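Local coordinates for cell wall surface anchor family protein (Streptococcus agalactiae, PDB 3PHS) that serves as a minor subunit of cell-wall-anchored pili and mediates adhesion to lung epithelial cells through an IgG-like domain, at residues D139-G144 with S191-I196; A154-E159 with L206-T211; L199-Y204 with I226-T231; G214-Q219 with K239-P244. One frame throughout, in Å; residues are numbered along the deposited sequence.

Contact 1: D139-G144 with S191-I196; sequences DLLKVG and SGHIRI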
loop_
_atom_site.group_PDB
_atom_site.type_symbol
_atom_site.label_atom_id
_atom_site.label_comp_id
_atom_site.label_asym_id
_atom_site.label_seq_id
_atom_site.Cartn_x
_atom_site.Cartn_y
_atom_site.Cartn_z
ATOM N N ASP A 139 14.357 9.100 0.468
ATOM C CA ASP A 139 15.288 9.928 1.227
ATOM C C ASP A 139 14.754 11.359 1.316
ATOM O O ASP A 139 14.810 12.117 0.344
ATOM C CB ASP A 139 16.693 9.916 0.625
ATOM C CG ASP A 139 17.733 10.510 1.563
ATOM O OD1 ASP A 139 17.355 11.214 2.532
ATOM O OD2 ASP A 139 18.932 10.274 1.339
ATOM N N LEU A 140 14.233 11.694 2.488
ATOM C CA LEU A 140 13.688 13.011 2.758
ATOM C C LEU A 140 14.751 13.886 3.396
ATOM O O LEU A 140 15.373 13.494 4.386
ATOM C CB LEU A 140 12.472 12.916 3.674
ATOM C CG LEU A 140 11.876 14.193 4.293
ATOM C CD1 LEU A 140 11.443 15.190 3.216
ATOM C CD2 LEU A 140 10.704 13.840 5.219
ATOM N N LEU A 141 14.938 15.067 2.813
ATOM C CA LEU A 141 15.713 16.115 3.442
ATOM C C LEU A 141 14.739 17.208 3.879
ATOM O O LEU A 141 13.960 17.715 3.070
ATOM C CB LEU A 141 16.756 16.676 2.463
ATOM C CG LEU A 141 17.409 18.006 2.885
ATOM C CD1 LEU A 141 18.221 17.858 4.173
ATOM C CD2 LEU A 141 18.246 18.623 1.770
ATOM N N LYS A 142 14.795 17.552 5.158
ATOM C CA LYS A 142 13.982 18.615 5.706
ATOM C C LYS A 142 14.878 19.820 5.947
ATOM O O LYS A 142 15.900 19.695 6.619
ATOM C CB LYS A 142 13.370 18.193 7.032
ATOM C CG LYS A 142 12.376 19.227 7.644
ATOM C CD LYS A 142 11.130 19.431 6.745
ATOM C CE LYS A 142 10.103 20.351 7.413
ATOM N NZ LYS A 142 10.557 21.786 7.435
ATOM N N VAL A 143 14.482 20.975 5.424
ATOM C CA VAL A 143 15.246 22.199 5.668
ATOM C C VAL A 143 14.417 23.277 6.384
ATOM O O VAL A 143 13.178 23.305 6.303
ATOM C CB VAL A 143 15.858 22.759 4.364
ATOM C CG1 VAL A 143 16.912 21.788 3.791
ATOM C CG2 VAL A 143 14.762 23.083 3.346
ATOM N N GLY A 144 15.123 24.162 7.085
ATOM C CA GLY A 144 14.530 25.372 7.636
ATOM C C GLY A 144 14.992 26.541 6.785
ATOM O O GLY A 144 16.148 26.578 6.354
ATOM N N SER A 191 21.262 15.614 10.473
ATOM C CA SER A 191 21.525 16.079 9.112
ATOM C C SER A 191 20.255 16.459 8.325
ATOM O O SER A 191 20.326 16.751 7.135
ATOM C CB SER A 191 22.296 15.003 8.343
ATOM O OG SER A 191 21.471 13.853 8.144
ATOM N N GLY A 192 19.102 16.422 8.985
ATOM C CA GLY A 192 17.821 16.783 8.376
ATOM C C GLY A 192 17.137 15.662 7.607
ATOM O O GLY A 192 16.122 15.895 6.953
ATOM N N HIS A 193 17.667 14.439 7.707
ATOM C CA HIS A 193 17.192 13.317 6.876
ATOM C C HIS A 193 16.295 12.304 7.601
ATOM O O HIS A 193 16.462 12.038 8.793
ATOM C CB HIS A 193 18.378 12.578 6.225
ATOM C CG HIS A 193 19.029 13.336 5.109
ATOM N ND1 HIS A 193 18.757 13.089 3.782
ATOM C CD2 HIS A 193 19.938 14.338 5.124
ATOM C CE1 HIS A 193 19.465 13.910 3.024
ATOM N NE2 HIS A 193 20.199 14.672 3.815
ATOM N N ILE A 194 15.318 11.789 6.856
ATOM C CA ILE A 194 14.603 10.559 7.175
ATOM C C ILE A 194 14.858 9.680 5.948
ATOM O O ILE A 194 14.515 10.070 4.825
ATOM C CB ILE A 194 13.083 10.803 7.372
ATOM C CG1 ILE A 194 12.836 11.589 8.660
ATOM C CG2 ILE A 194 12.297 9.460 7.389
ATOM C CD1 ILE A 194 11.408 12.066 8.839
ATOM N N ARG A 195 15.474 8.515 6.151
ATOM C CA ARG A 195 15.657 7.542 5.062
ATOM C C ARG A 195 14.913 6.260 5.397
ATOM O O ARG A 195 15.030 5.743 6.512
ATOM C CB ARG A 195 17.130 7.225 4.817
ATOM C CG ARG A 195 17.962 8.413 4.357
ATOM C CD ARG A 195 19.435 8.049 4.233
ATOM N NE ARG A 195 20.249 9.192 3.791
ATOM C CZ ARG A 195 20.784 10.100 4.606
ATOM N NH1 ARG A 195 20.592 10.017 5.921
ATOM N NH2 ARG A 195 21.515 11.093 4.106
ATOM N N ILE A 196 14.119 5.771 4.453
ATOM C CA ILE A 196 13.308 4.567 4.690
ATOM C C ILE A 196 13.488 3.671 3.463
ATOM O O ILE A 196 13.166 4.078 2.372
ATOM C CB ILE A 196 11.798 4.891 4.881
ATOM C CG1 ILE A 196 11.555 5.905 6.026
ATOM C CG2 ILE A 196 11.003 3.602 5.174
ATOM C CD1 ILE A 196 10.148 6.540 6.003
#
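With CG of D139 anti to its backbone N (chi1 -167°) and CG of H193 anti to its carbonyl carbon (chi1 -73°), a carboxylate and an imidazole meet across two antiparallel strands, 139-144 and 193-196, of the prealbumin-like domain. H193 ND1 donates to D139 OD1 over 2.7 Å in a nearly straight bond (164°). The oxygen lies in the ring plane and is met on its syn side, although ring and carboxylate are themselves well turned against each other. D139 OD2 takes a second donor, R195 NE at 3.0 Å, in a salt bridge whose hydrogen bond is bent and weak. The arginine chain, extended from CG to NE, carries its NH2 to 3.4 Å above the plane of the H193 ring, over the ring centre; L141 CB covers the opposite face in a CH-pi contact, 4.3 Å from the centroid. The imidazole is thus sandwiched and pinned at one edge, which fixes its rotation; the carboxylate at the edge and the guanidinium over the face would probably act on its ionisation in opposite senses. Below this polar layer the backbones pair regularly, with L140 N bonded to I194 O at 2.9 Å, and G192, at positive phi, offers its O to K142 N at 2.8 Å. The other sheet face is apolar: L140 CD2 and I194 CD1 lie side by side, 4.1 Å apart, and both residues pack on F158. Here too runs the bent chain of K142, whose NZ forms an isopeptide bond with CG of N238 and gives a hydrogen bond to V143 O at 3.2 Å.

Contact 2: A154-E159 with L206-T211; sequences AGVVFE and LKEIET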
loop_
_atom_site.group_PDB
_atom_site.type_symbol
_atom_site.label_atom_id
_atom_site.label_comp_id
_atom_site.label_asym_id
_atom_site.label_seq_id
_atom_site.Cartn_x
_atom_site.Cartn_y
_atom_site.Cartn_z
ATOM N N ALA A 154 16.773 19.312 12.249
ATOM C CA ALA A 154 16.696 18.079 13.027
ATOM C C ALA A 154 15.455 18.007 13.909
ATOM O O ALA A 154 14.865 19.036 14.296
ATOM C CB ALA A 154 17.983 17.906 13.869
ATOM N N GLY A 155 15.033 16.787 14.221
ATOM C CA GLY A 155 13.942 16.590 15.158
ATOM C C GLY A 155 12.537 16.880 14.675
ATOM O O GLY A 155 11.620 16.957 15.492
ATOM N N VAL A 156 12.362 17.060 13.360
ATOM C CA VAL A 156 11.041 17.268 12.760
ATOM C C VAL A 156 10.351 15.910 12.580
ATOM O O VAL A 156 10.971 14.965 12.093
ATOM C CB VAL A 156 11.136 18.003 11.393
ATOM C CG1 VAL A 156 9.741 18.190 10.741
ATOM C CG2 VAL A 156 11.839 19.353 11.553
ATOM N N VAL A 157 9.079 15.848 12.946
ATOM C CA VAL A 157 8.332 14.585 13.038
ATOM C C VAL A 157 7.369 14.423 11.860
ATOM O O VAL A 157 6.567 15.307 11.557
ATOM C CB VAL A 157 7.591 14.479 14.403
ATOM C CG1 VAL A 157 6.723 13.190 14.499
ATOM C CG2 VAL A 157 8.606 14.562 15.553
ATOM N N PHE A 158 7.476 13.272 11.198
ATOM C CA PHE A 158 6.598 12.895 10.108
ATOM C C PHE A 158 5.971 11.510 10.353
ATOM O O PHE A 158 6.502 10.717 11.137
ATOM C CB PHE A 158 7.403 12.788 8.814
ATOM C CG PHE A 158 7.757 14.112 8.188
ATOM C CD1 PHE A 158 8.939 14.764 8.526
ATOM C CD2 PHE A 158 6.953 14.661 7.202
ATOM C CE1 PHE A 158 9.278 15.992 7.906
ATOM C CE2 PHE A 158 7.290 15.875 6.584
ATOM C CZ PHE A 158 8.449 16.527 6.952
ATOM N N GLU A 159 4.846 11.264 9.687
ATOM C CA GLU A 159 4.302 9.914 9.502
ATOM C C GLU A 159 4.226 9.656 8.002
ATOM O O GLU A 159 4.191 10.596 7.212
ATOM C CB GLU A 159 2.927 9.785 10.146
ATOM C CG GLU A 159 2.998 9.826 11.670
ATOM C CD GLU A 159 1.646 9.933 12.337
ATOM O OE1 GLU A 159 0.617 10.093 11.651
ATOM O OE2 GLU A 159 1.632 9.855 13.581
ATOM N N LEU A 206 3.673 11.697 2.824
ATOM C CA LEU A 206 4.337 12.125 4.046
ATOM C C LEU A 206 3.487 13.175 4.751
ATOM O O LEU A 206 3.113 14.183 4.146
ATOM C CB LEU A 206 5.708 12.717 3.711
ATOM C CG LEU A 206 6.859 11.735 3.478
ATOM C CD1 LEU A 206 8.012 12.480 2.827
ATOM C CD2 LEU A 206 7.303 11.058 4.795
ATOM N N LYS A 207 3.181 12.930 6.008
ATOM C CA LYS A 207 2.447 13.874 6.799
ATOM C C LYS A 207 3.359 14.514 7.845
ATOM O O LYS A 207 3.948 13.837 8.616
ATOM C CB LYS A 207 1.225 13.202 7.427
ATOM C CG LYS A 207 0.231 14.155 8.018
ATOM C CD LYS A 207 -1.040 13.447 8.545
ATOM C CE LYS A 207 -1.862 14.353 9.484
ATOM N NZ LYS A 207 -2.938 13.646 10.182
ATOM N N GLU A 208 3.524 15.828 7.785
ATOM C CA GLU A 208 4.371 16.481 8.772
ATOM C C GLU A 208 3.528 16.714 10.021
ATOM O O GLU A 208 2.449 17.305 9.939
ATOM C CB GLU A 208 4.934 17.807 8.234
ATOM C CG GLU A 208 6.013 18.387 9.136
ATOM C CD GLU A 208 6.644 19.669 8.578
ATOM O OE1 GLU A 208 6.528 19.944 7.365
ATOM O OE2 GLU A 208 7.274 20.383 9.380
ATOM N N ILE A 209 4.032 16.251 11.160
ATOM C CA ILE A 209 3.267 16.199 12.417
ATOM C C ILE A 209 3.642 17.361 13.321
ATOM O O ILE A 209 2.768 18.016 13.905
ATOM C CB ILE A 209 3.548 14.871 13.193
ATOM C CG1 ILE A 209 3.224 13.656 12.320
ATOM C CG2 ILE A 209 2.763 14.813 14.511
ATOM C CD1 ILE A 209 1.841 13.677 11.711
ATOM N N GLU A 210 4.945 17.590 13.433
ATOM C CA GLU A 210 5.470 18.614 14.321
ATOM C C GLU A 210 6.820 19.099 13.818
ATOM O O GLU A 210 7.706 18.309 13.465
ATOM C CB GLU A 210 5.584 18.058 15.746
ATOM C CG GLU A 210 6.335 18.950 16.743
ATOM C CD GLU A 210 6.369 18.349 18.136
ATOM O OE1 GLU A 210 5.954 17.181 18.309
ATOM O OE2 GLU A 210 6.812 19.050 19.064
ATOM N N THR A 211 6.980 20.415 13.782
ATOM C CA THR A 211 8.264 20.962 13.396
ATOM C C THR A 211 8.945 21.684 14.551
ATOM O O THR A 211 8.381 21.774 15.634
ATOM C CB THR A 211 8.155 21.844 12.154
ATOM O OG1 THR A 211 9.467 22.156 11.694
ATOM C CG2 THR A 211 7.380 23.139 12.442
#
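A classic beta bulge joins V157 to I209 and E210, where strand 157-159 runs antiparallel to strand 206-210 in one sheet of the prealbumin-like domain. V157 O accepts I209 N at 2.7 Å and, more weakly, E210 N at 3.4 Å, so one carbonyl serves two successive amides; V157 N answers with a straight bond to E210 O (176°). The bulge shifts the pairing by one residue, and beyond it E159 and K207 exchange both of their backbone bonds. F158, paired with E208, lies on the inner face. The CG of E208 sits over one face of the F158 ring, offset toward the rim, in a CH-pi contact 4.0 Å from the centroid. With CG anti to the backbone N (chi1 -170°) and an extended chain beyond it, E208 runs past the ring, its OE2 stopping 3.6 Å from V156 CG1. On the outer face I209 wedges between V157 and E159: V157 CG1 touches I209 CB at 3.8 Å, while E159 crosses I209 at about a right angle and sends its OE1 on to Y161. T211 OG1 binds OD1 of N238, the asparagine linked covalently to K142. The aliphatic part of E208 is thus held by F158 while its carboxylate reaches the buried neighbourhood of the isopeptide bond, consistent with the acidic residue found beside such links in related pilins.

Contact 3: L199-Y204 with I226-T231; sequences LIHGDY and IEKSKT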
loop_
_atom_site.group_PDB
_atom_site.type_symbol
_atom_site.label_atom_id
_atom_site.label_comp_id
_atom_site.label_asym_id
_atom_site.label_seq_id
_atom_site.Cartn_x
_atom_site.Cartn_y
_atom_site.Cartn_z
ATOM N N LEU A 199 10.315 -0.085 0.963
ATOM C CA LEU A 199 8.943 0.326 0.628
ATOM C C LEU A 199 8.558 -0.255 -0.725
ATOM O O LEU A 199 9.231 -0.024 -1.725
ATOM C CB LEU A 199 8.787 1.857 0.592
ATOM C CG LEU A 199 8.956 2.546 1.965
ATOM C CD1 LEU A 199 9.287 4.023 1.799
ATOM C CD2 LEU A 199 7.734 2.356 2.853
ATOM N N ILE A 200 7.450 -0.991 -0.769
ATOM C CA ILE A 200 7.023 -1.525 -2.050
ATOM C C ILE A 200 6.711 -0.354 -2.964
ATOM O O ILE A 200 6.106 0.642 -2.528
ATOM C CB ILE A 200 5.811 -2.473 -1.920
ATOM C CG1 ILE A 200 6.184 -3.650 -1.023
ATOM C CG2 ILE A 200 5.355 -2.941 -3.334
ATOM C CD1 ILE A 200 5.008 -4.597 -0.680
ATOM N N HIS A 201 7.122 -0.457 -4.224
ATOM C CA HIS A 201 6.925 0.638 -5.178
ATOM C C HIS A 201 5.448 1.043 -5.315
ATOM O O HIS A 201 4.537 0.195 -5.261
ATOM C CB HIS A 201 7.602 0.346 -6.532
ATOM C CG HIS A 201 6.984 -0.779 -7.312
ATOM N ND1 HIS A 201 5.994 -0.575 -8.250
ATOM C CD2 HIS A 201 7.232 -2.110 -7.311
ATOM C CE1 HIS A 201 5.647 -1.735 -8.782
ATOM N NE2 HIS A 201 6.390 -2.682 -8.238
ATOM N N GLY A 202 5.217 2.348 -5.453
ATOM C CA GLY A 202 3.852 2.897 -5.462
ATOM C C GLY A 202 3.784 4.264 -4.819
ATOM O O GLY A 202 4.821 4.882 -4.532
ATOM N N ASP A 203 2.564 4.728 -4.550
ATOM C CA ASP A 203 2.359 6.108 -4.099
ATOM C C ASP A 203 2.120 6.206 -2.609
ATOM O O ASP A 203 1.333 5.436 -2.031
ATOM C CB ASP A 203 1.200 6.754 -4.878
ATOM C CG ASP A 203 1.509 6.918 -6.352
ATOM O OD1 ASP A 203 2.704 6.874 -6.731
ATOM O OD2 ASP A 203 0.533 7.088 -7.131
ATOM N N TYR A 204 2.812 7.153 -1.984
ATOM C CA TYR A 204 2.749 7.352 -0.548
ATOM C C TYR A 204 2.548 8.828 -0.228
ATOM O O TYR A 204 2.644 9.684 -1.101
ATOM C CB TYR A 204 4.044 6.842 0.135
ATOM C CG TYR A 204 4.257 5.349 -0.001
ATOM C CD1 TYR A 204 4.786 4.807 -1.163
ATOM C CD2 TYR A 204 3.902 4.476 1.034
ATOM C CE1 TYR A 204 4.970 3.418 -1.301
ATOM C CE2 TYR A 204 4.087 3.072 0.911
ATOM C CZ TYR A 204 4.619 2.566 -0.262
ATOM O OH TYR A 204 4.784 1.207 -0.398
ATOM N N ILE A 226 7.460 6.010 -4.663
ATOM C CA ILE A 226 8.596 5.087 -4.537
ATOM C C ILE A 226 8.731 4.339 -5.861
ATOM O O ILE A 226 7.742 3.794 -6.379
ATOM C CB ILE A 226 8.399 4.068 -3.365
ATOM C CG1 ILE A 226 8.281 4.779 -1.990
ATOM C CG2 ILE A 226 9.491 2.948 -3.378
ATOM C CD1 ILE A 226 9.540 5.511 -1.528
ATOM N N GLU A 227 9.951 4.322 -6.401
ATOM C CA GLU A 227 10.270 3.519 -7.572
ATOM C C GLU A 227 11.150 2.357 -7.158
ATOM O O GLU A 227 12.052 2.514 -6.336
ATOM C CB GLU A 227 10.989 4.352 -8.624
ATOM C CG GLU A 227 10.085 5.340 -9.342
ATOM C CD GLU A 227 10.882 6.290 -10.204
ATOM O OE1 GLU A 227 11.555 5.825 -11.149
ATOM O OE2 GLU A 227 10.844 7.502 -9.930
ATOM N N LYS A 228 10.889 1.182 -7.724
ATOM C CA LYS A 228 11.641 0.006 -7.323
ATOM C C LYS A 228 13.124 0.147 -7.662
ATOM O O LYS A 228 13.467 0.655 -8.722
ATOM C CB LYS A 228 11.070 -1.262 -7.966
ATOM C CG LYS A 228 11.253 -1.396 -9.473
ATOM C CD LYS A 228 10.623 -2.743 -9.885
ATOM C CE LYS A 228 10.366 -2.878 -11.370
ATOM N NZ LYS A 228 9.286 -3.916 -11.534
ATOM N N SER A 229 13.980 -0.302 -6.746
ATOM C CA SER A 229 15.446 -0.330 -6.941
ATOM C C SER A 229 16.073 1.052 -7.077
ATOM O O SER A 229 17.223 1.184 -7.533
ATOM C CB SER A 229 15.835 -1.210 -8.145
ATOM O OG SER A 229 15.195 -2.482 -8.057
ATOM N N LYS A 230 15.308 2.070 -6.686
ATOM C CA LYS A 230 15.755 3.459 -6.759
ATOM C C LYS A 230 15.461 4.172 -5.450
ATOM O O LYS A 230 14.656 3.706 -4.651
ATOM C CB LYS A 230 15.061 4.191 -7.892
ATOM C CG LYS A 230 15.417 3.701 -9.296
ATOM C CD LYS A 230 14.673 4.513 -10.352
ATOM C CE LYS A 230 14.775 6.037 -10.127
ATOM N NZ LYS A 230 14.231 6.818 -11.302
ATOM N N THR A 231 16.150 5.286 -5.225
ATOM C CA THR A 231 15.858 6.158 -4.094
ATOM C C THR A 231 15.193 7.394 -4.652
ATOM O O THR A 231 15.691 7.980 -5.620
ATOM C CB THR A 231 17.140 6.600 -3.324
ATOM O OG1 THR A 231 17.847 5.450 -2.868
ATOM C CG2 THR A 231 16.771 7.436 -2.110
#
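The Y204 ring receives CG1 of I226 obliquely, with CD1 of the tyrosine 3.6 Å from that carbon, and its phenol end is fixed by I200 O, which lies in the ring plane at the edge. Y204 OH donates to I200 O over 2.6 Å, in the carbonyl plane and on a lone pair, tying the two limbs of the turn at H201 together; R112 adds a cation-pi contact to the same ring. The second flat group, the H201 imidazole, is touched obliquely at CD2 by K228 CB, 4.0 Å away, and the two side chains lie side by side, pointing the same way. I226 is the hub. Its CD1 meets L199 CD1 at 3.7 Å, the two side chains crossing at about a right angle, and its CG2, anti to the backbone N, reaches L199 O at 3.4 Å. Around it the backbones form an antiparallel bridge: G202 N bonds to I226 O at 3.1 Å and I226 N to G202 O at 2.9 Å. G202, with phi 146° and psi -168°, takes a backbone shape largely reserved to glycine. After I226 comes a type II turn, E227 to K230, braced by their salt bridge. Bridge and turn lie at the end of the prealbumin-like domain facing the N-terminal half, where strand 193-200 passes into strand 202-210 beside the loop between strands 221-226 and 231-240; K228 reaches D24 in a salt bridge, and D203 O accepts from R112 of strand 109-121.

Contact 4: G214-Q219 with K239-P244; sequences GYQIGQ and KKVPTP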
loop_
_atom_site.group_PDB
_atom_site.type_symbol
_atom_site.label_atom_id
_atom_site.label_comp_id
_atom_site.label_asym_id
_atom_site.label_seq_id
_atom_site.Cartn_x
_atom_site.Cartn_y
_atom_site.Cartn_z
ATOM N N GLY A 214 10.048 27.909 16.150
ATOM C CA GLY A 214 10.460 29.011 15.311
ATOM C C GLY A 214 9.986 28.850 13.881
ATOM O O GLY A 214 10.079 29.796 13.097
ATOM N N TYR A 215 9.453 27.663 13.558
ATOM C CA TYR A 215 9.046 27.308 12.189
ATOM C C TYR A 215 7.581 26.919 12.072
ATOM O O TYR A 215 6.958 26.515 13.045
ATOM C CB TYR A 215 9.903 26.160 11.635
ATOM C CG TYR A 215 11.368 26.471 11.533
ATOM C CD1 TYR A 215 12.231 26.176 12.586
ATOM C CD2 TYR A 215 11.896 27.055 10.382
ATOM C CE1 TYR A 215 13.576 26.454 12.500
ATOM C CE2 TYR A 215 13.243 27.331 10.280
ATOM C CZ TYR A 215 14.068 27.038 11.339
ATOM O OH TYR A 215 15.389 27.300 11.254
ATOM N N GLN A 216 7.053 27.040 10.858
ATOM C CA GLN A 216 5.682 26.682 10.548
ATOM C C GLN A 216 5.696 25.438 9.681
ATOM O O GLN A 216 6.581 25.273 8.833
ATOM C CB GLN A 216 5.013 27.764 9.709
ATOM C CG GLN A 216 4.519 29.017 10.408
ATOM C CD GLN A 216 3.891 29.980 9.403
ATOM O OE1 GLN A 216 4.055 29.813 8.188
ATOM N NE2 GLN A 216 3.170 30.982 9.892
ATOM N N ILE A 217 4.704 24.578 9.874
ATOM C CA ILE A 217 4.420 23.533 8.889
ATOM C C ILE A 217 3.779 24.206 7.658
ATOM O O ILE A 217 2.688 24.791 7.741
ATOM C CB ILE A 217 3.528 22.404 9.483
ATOM C CG1 ILE A 217 4.262 21.691 10.631
ATOM C CG2 ILE A 217 3.099 21.415 8.382
ATOM C CD1 ILE A 217 3.414 20.697 11.396
ATOM N N GLY A 218 4.482 24.154 6.529
ATOM C CA GLY A 218 4.029 24.788 5.284
ATOM C C GLY A 218 3.197 23.850 4.424
ATOM O O GLY A 218 2.072 24.171 4.040
ATOM N N GLN A 219 3.764 22.694 4.099
ATOM C CA GLN A 219 3.005 21.662 3.392
ATOM C C GLN A 219 2.756 20.493 4.335
ATOM O O GLN A 219 3.668 19.704 4.615
ATOM C CB GLN A 219 3.699 21.231 2.075
ATOM C CG GLN A 219 5.204 20.906 2.166
ATOM C CD GLN A 219 5.866 20.777 0.785
ATOM O OE1 GLN A 219 6.170 21.788 0.139
ATOM N NE2 GLN A 219 6.106 19.541 0.340
ATOM N N LYS A 239 9.341 27.107 6.759
ATOM C CA LYS A 239 9.566 28.560 6.808
ATOM C C LYS A 239 9.482 29.058 8.250
ATOM O O LYS A 239 8.686 28.554 9.048
ATOM C CB LYS A 239 8.528 29.295 5.965
ATOM C CG LYS A 239 8.307 28.777 4.528
ATOM C CD LYS A 239 9.432 29.221 3.572
ATOM C CE LYS A 239 9.038 29.001 2.112
ATOM N NZ LYS A 239 8.762 27.560 1.783
ATOM N N LYS A 240 10.316 30.043 8.571
ATOM C CA LYS A 240 10.285 30.689 9.877
ATOM C C LYS A 240 8.973 31.440 10.074
ATOM O O LYS A 240 8.411 31.989 9.125
ATOM C CB LYS A 240 11.481 31.623 10.040
ATOM C CG LYS A 240 12.678 30.911 10.596
ATOM C CD LYS A 240 13.860 31.815 10.812
ATOM C CE LYS A 240 15.058 30.986 11.271
ATOM N NZ LYS A 240 14.929 30.496 12.678
ATOM N N VAL A 241 8.491 31.437 11.313
ATOM C CA VAL A 241 7.260 32.122 11.711
ATOM C C VAL A 241 7.409 33.630 11.445
ATOM O O VAL A 241 8.404 34.212 11.869
ATOM C CB VAL A 241 6.990 31.900 13.236
ATOM C CG1 VAL A 241 5.794 32.691 13.715
ATOM C CG2 VAL A 241 6.779 30.440 13.549
ATOM N N PRO A 242 6.420 34.255 10.760
ATOM C CA PRO A 242 6.469 35.705 10.515
ATOM C C PRO A 242 6.169 36.489 11.795
ATOM O O PRO A 242 5.393 36.020 12.642
ATOM C CB PRO A 242 5.372 35.931 9.477
ATOM C CG PRO A 242 4.381 34.830 9.726
ATOM C CD PRO A 242 5.208 33.640 10.177
ATOM N N THR A 243 6.794 37.660 11.927
ATOM C CA THR A 243 6.731 38.432 13.166
ATOM C C THR A 243 6.335 39.905 12.938
ATOM O O THR A 243 7.016 40.807 13.399
ATOM C CB THR A 243 8.042 38.330 13.927
ATOM O OG1 THR A 243 9.122 38.660 13.042
ATOM C CG2 THR A 243 8.241 36.900 14.452
ATOM N N PRO A 244 5.212 40.138 12.246
ATOM C CA PRO A 244 4.811 41.531 12.002
ATOM C C PRO A 244 4.431 42.254 13.291
ATOM O O PRO A 244 4.047 41.606 14.267
ATOM C CB PRO A 244 3.574 41.378 11.135
ATOM C CG PRO A 244 3.027 40.015 11.507
ATOM C CD PRO A 244 4.231 39.181 11.690
HETATM O O HOH W 1 6.684 26.303 6.323
#
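Y215 and K240 face each other as a non-hydrogen-bonded pair in a short antiparallel beta pairing at the margin of a mixed sheet, near the end of strand 231-240 in the prealbumin-like domain. The firm part is the backbone. V241 N bonds to G214 O at 2.9 Å in a nearly straight bond (170°), and on the far side of the pair Q216 N reaches K239 O, also at 2.9 Å. These two bonds bracket CA atoms only 4.3 Å apart in Y215 and K240. The carbonyl of K239 lies at the edge of the Y215 ring, near its plane, while K240 crosses the tyrosine obliquely: its CG comes to 3.6 Å from CE2 of Y215, and its chain then runs beside the ring, bending at the last torsion so that NZ stops 3.5 Å from the tyrosine OH. Away from this grip the fit slackens. The touching parts diverge, 108° between their directions, and the second link between Q216 and K239 runs through a water, which donates to Q216 O and accepts from K239 N. K239 itself turns its ammonium to E237 in a salt bridge. Most of the touching residues are exposed, as suits a tail that in the natural protein probably leads on toward the wall-anchoring region. At its outer limit the extended chain of Q216, with CG anti to the carbonyl carbon, crosses V241 and P242 at about a right angle, and the last touch is amide against proline ring: Q216 NE2 to P242 CD, 3.4 Å.

Followed from the N terminus, the four contacts show how a small beta domain is laced by overlapping loops. Contact 1 closes first, pairing strand 135-146 with strand 193-200. Contact 2 opens within that loop and closes beyond it, so the two cross; contact 3 likewise crosses contact 2, and contact 4 crosses contact 3, whereas 1 with 3, 1 with 4 and 2 with 4 follow in series. Contacts 1 and 4 belong to one sheet and contact 2 to the other, the two faces meeting where L140 packs on F158. Contact 3 links both sheets at the end toward the N-terminal half, about 31 Å, centre to centre, from contact 4 at the C-terminal tail.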